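Local coordinates for embryonic developmental protein tofu-6 (Caenorhabditis elegans, PDB 7OCX), which probably acts in piRNA (21U-RNA) biogenesis within the PETISCO complex, binding PID-3 through RNA recognition motif domains, at residues 35-40 and 62-67. Residues are numbered along the deposited sequence; the frame is centred on the assembly and turned at random.
Sequences HVFQNF and VNMMSV
Phe37 of helix 30-38 lays one face of its ring on Val62 of strand 57-64, in the core that an RNA recognition motif builds between its helices and its antiparallel sheet. The two methyls of Val62 divide the work. Val62 CG2 stands over the ring as a CH-pi contact, 4.2 Å from the Phe37 centroid and 18° off the ring normal, displaced toward the rim on the CD1 side. Val62 CG1 reaches the root of the ring instead, 3.8 Å from Phe37 CG. With its CG1 anti to the backbone N (chi1 175°), Val62 turns both methyls up to the aromatic plane. Two residues along the strand, Met64 crosses the phenylalanine side chain at about a right angle. Its sulfur makes an oblique Met-aromatic contact, Met64 SD lying 4.2 Å from Phe37 CD2. Ile21 of the central strand 18-25 and Val73 of helix 67-75 also touch Phe37, which thus joins both helices to the sheet. Without the Phe37 ring, as with an alanine here, the Val62 methyls and the Met64 sulfur would probably face a gap between sheet and helix. Bends at chi2 and chi3 carry the Met64 methyl past the ring to the backbone carbonyl of Phe37, which accepts the hydrogen bond from Phe40 N; there Met64 CE comes within 3.5 Å of Phe37 O and 4.4 Å of Phe40 CB.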
ATOM      1  N   HIS C  35      18.941 -13.205  -7.213  1.00 40.29           N
ATOM      2  CA  HIS C  35      19.641 -12.058  -7.795  1.00 43.87           C
ATOM      3  C   HIS C  35      19.360 -11.961  -9.292  1.00 41.95           C
ATOM      4  O   HIS C  35      19.222 -10.862  -9.840  1.00 42.88           O
ATOM      5  CB  HIS C  35      21.162 -12.125  -7.574  1.00 38.97           C
ATOM      6  CG  HIS C  35      21.603 -11.915  -6.154  1.00 47.94           C
ATOM      7  ND1 HIS C  35      20.937 -11.090  -5.271  1.00 51.73           N
ATOM      8  CD2 HIS C  35      22.707 -12.353  -5.494  1.00 57.95           C
ATOM      9  CE1 HIS C  35      21.566 -11.090  -4.107  1.00 46.44           C
ATOM     10  NE2 HIS C  35      22.651 -11.838  -4.219  1.00 56.77           N
ATOM     11  N   VAL C  36      19.313 -13.102  -9.978  1.00 38.82           N
ATOM     12  CA  VAL C  36      19.044 -13.074 -11.408  1.00 41.93           C
ATOM     13  C   VAL C  36      17.673 -12.481 -11.683  1.00 40.94           C
ATOM     14  O   VAL C  36      17.512 -11.667 -12.600  1.00 39.95           O
ATOM     15  CB  VAL C  36      19.170 -14.477 -12.023  1.00 43.63           C
ATOM     16  CG1 VAL C  36      18.565 -14.475 -13.432  1.00 47.76           C
ATOM     17  CG2 VAL C  36      20.621 -14.871 -12.038  1.00 47.97           C
ATOM     18  N   PHE C  37      16.659 -12.896 -10.913  1.00 39.66           N
ATOM     19  CA  PHE C  37      15.304 -12.442 -11.199  1.00 33.96           C
ATOM     20  C   PHE C  37      15.017 -11.069 -10.625  1.00 33.45           C
ATOM     21  O   PHE C  37      14.190 -10.336 -11.177  1.00 40.21           O
ATOM     22  CB  PHE C  37      14.297 -13.493 -10.733  1.00 36.46           C
ATOM     23  CG  PHE C  37      14.200 -14.618 -11.693  1.00 39.01           C
ATOM     24  CD1 PHE C  37      15.148 -15.615 -11.712  1.00 39.93           C
ATOM     25  CD2 PHE C  37      13.219 -14.599 -12.676  1.00 41.13           C
ATOM     26  CE1 PHE C  37      15.100 -16.607 -12.669  1.00 42.52           C
ATOM     27  CE2 PHE C  37      13.157 -15.599 -13.622  1.00 42.61           C
ATOM     28  CZ  PHE C  37      14.103 -16.603 -13.617  1.00 44.46           C
ATOM     29  N   GLN C  38      15.722 -10.664  -9.581  1.00 35.60           N
ATOM     30  CA  GLN C  38      15.540  -9.315  -9.075  1.00 38.78           C
ATOM     31  C   GLN C  38      15.847  -8.243 -10.119  1.00 41.53           C
ATOM     32  O   GLN C  38      15.347  -7.117 -10.008  1.00 41.98           O
ATOM     33  CB  GLN C  38      16.432  -9.090  -7.864  1.00 42.62           C
ATOM     34  CG  GLN C  38      15.850  -8.144  -6.884  1.00 45.83           C
ATOM     35  CD  GLN C  38      16.929  -7.482  -6.067  1.00 49.82           C
ATOM     36  OE1 GLN C  38      18.102  -7.848  -6.154  1.00 51.78           O
ATOM     37  NE2 GLN C  38      16.543  -6.492  -5.275  1.00 48.46           N
ATOM     38  N   ASN C  39      16.721  -8.528 -11.089  1.00 49.63           N
ATOM     39  CA  ASN C  39      17.016  -7.522 -12.108  1.00 50.75           C
ATOM     40  C   ASN C  39      15.801  -7.157 -12.950  1.00 52.38           C
ATOM     41  O   ASN C  39      15.819  -6.125 -13.630  1.00 54.76           O
ATOM     42  CB  ASN C  39      18.132  -7.988 -13.045  1.00 60.48           C
ATOM     43  CG  ASN C  39      19.485  -8.116 -12.376  1.00 66.84           C
ATOM     44  OD1 ASN C  39      19.848  -7.323 -11.502  1.00 71.73           O
ATOM     45  ND2 ASN C  39      20.229  -9.145 -12.761  1.00 67.17           N
ATOM     46  N   PHE C  40      14.766  -7.991 -12.953  1.00 45.17           N
ATOM     47  CA  PHE C  40      13.556  -7.762 -13.734  1.00 49.36           C
ATOM     48  C   PHE C  40      12.420  -7.174 -12.920  1.00 46.63           C
ATOM     49  O   PHE C  40      11.417  -6.742 -13.505  1.00 49.22           O
ATOM     50  CB  PHE C  40      13.104  -9.080 -14.372  1.00 49.03           C
ATOM     51  CG  PHE C  40      14.160  -9.710 -15.219  1.00 56.11           C
ATOM     52  CD1 PHE C  40      14.809 -10.851 -14.798  1.00 55.30           C
ATOM     53  CD2 PHE C  40      14.513  -9.149 -16.440  1.00 63.95           C
ATOM     54  CE1 PHE C  40      15.795 -11.426 -15.569  1.00 60.93           C
ATOM     55  CE2 PHE C  40      15.495  -9.722 -17.223  1.00 66.90           C
ATOM     56  CZ  PHE C  40      16.140 -10.862 -16.784  1.00 71.13           C
ATOM     57  N   VAL C  62      10.350 -19.508  -9.121  1.00 35.01           N
ATOM     58  CA  VAL C  62      10.419 -18.086  -8.822  1.00 32.76           C
ATOM     59  C   VAL C  62       9.042 -17.490  -9.051  1.00 36.12           C
ATOM     60  O   VAL C  62       8.429 -17.748 -10.088  1.00 39.61           O
ATOM     61  CB  VAL C  62      11.447 -17.352  -9.704  1.00 37.88           C
ATOM     62  CG1 VAL C  62      11.391 -15.865  -9.440  1.00 39.35           C
ATOM     63  CG2 VAL C  62      12.813 -17.857  -9.413  1.00 41.14           C
ATOM     64  N   ASN C  63       8.558 -16.690  -8.094  1.00 34.44           N
ATOM     65  CA  ASN C  63       7.313 -15.949  -8.261  0.58 33.51           C
ATOM     66  C   ASN C  63       7.663 -14.467  -8.177  1.00 35.39           C
ATOM     67  O   ASN C  63       8.266 -14.026  -7.190  1.00 32.22           O
ATOM     68  CB  ASN C  63       6.265 -16.374  -7.212  0.58 38.30           C
ATOM     69  CG  ASN C  63       4.855 -15.917  -7.582  0.58 40.41           C
ATOM     70  OD1 ASN C  63       4.203 -16.559  -8.412  0.58 40.52           O
ATOM     71  ND2 ASN C  63       4.335 -14.895  -6.903  0.58 46.86           N
ATOM     72  N   MET C  64       7.291 -13.713  -9.206  1.00 34.98           N
ATOM     73  CA  MET C  64       7.507 -12.282  -9.147  1.00 36.46           C
ATOM     74  C   MET C  64       6.419 -11.625  -8.306  1.00 31.97           C
ATOM     75  O   MET C  64       5.363 -12.202  -8.036  1.00 34.60           O
ATOM     76  CB  MET C  64       7.555 -11.675 -10.542  1.00 37.07           C
ATOM     77  CG  MET C  64       8.577 -12.268 -11.500  1.00 37.17           C
ATOM     78  SD  MET C  64      10.247 -12.263 -10.887  1.00 35.88           S
ATOM     79  CE  MET C  64      10.669 -10.516 -11.061  1.00 39.07           C
ATOM     80  N   MET C  65       6.702 -10.410  -7.857  1.00 31.58           N
ATOM     81  CA  MET C  65       5.736  -9.713  -7.021  1.00 32.96           C
ATOM     82  C   MET C  65       4.490  -9.315  -7.799  1.00 40.45           C
ATOM     83  O   MET C  65       3.428  -9.121  -7.195  1.00 38.11           O
ATOM     84  CB  MET C  65       6.380  -8.476  -6.399  1.00 33.53           C
ATOM     85  CG  MET C  65       5.480  -7.838  -5.395  1.00 42.92           C
ATOM     86  SD  MET C  65       5.374  -8.631  -3.797  1.00 56.20           S
ATOM     87  CE  MET C  65       7.034  -9.235  -3.515  1.00 37.41           C
ATOM     88  N   SER C  66       4.596  -9.180  -9.110  1.00 38.43           N
ATOM     89  CA  SER C  66       3.461  -8.741  -9.905  1.00 38.05           C
ATOM     90  C   SER C  66       3.579  -9.313 -11.304  1.00 38.81           C
ATOM     91  O   SER C  66       4.661  -9.695 -11.751  1.00 36.57           O
ATOM     92  CB  SER C  66       3.384  -7.212  -9.910  1.00 43.15           C
ATOM     93  OG  SER C  66       4.384  -6.659 -10.750  1.00 40.63           O
ATOM     94  N   VAL C  67       2.434  -9.394 -11.981  1.00 36.60           N
ATOM     95  CA  VAL C  67       2.405  -9.894 -13.354  1.00 35.40           C
ATOM     96  C   VAL C  67       3.251  -8.997 -14.246  1.00 40.28           C
ATOM     97  O   VAL C  67       3.948  -9.470 -15.154  1.00 43.89           O
ATOM     98  CB  VAL C  67       0.944  -9.990 -13.843  1.00 38.22           C
ATOM     99  CG1 VAL C  67       0.858 -10.291 -15.328  1.00 46.64           C
ATOM    100  CG2 VAL C  67       0.226 -11.053 -13.023  1.00 40.68           C
TER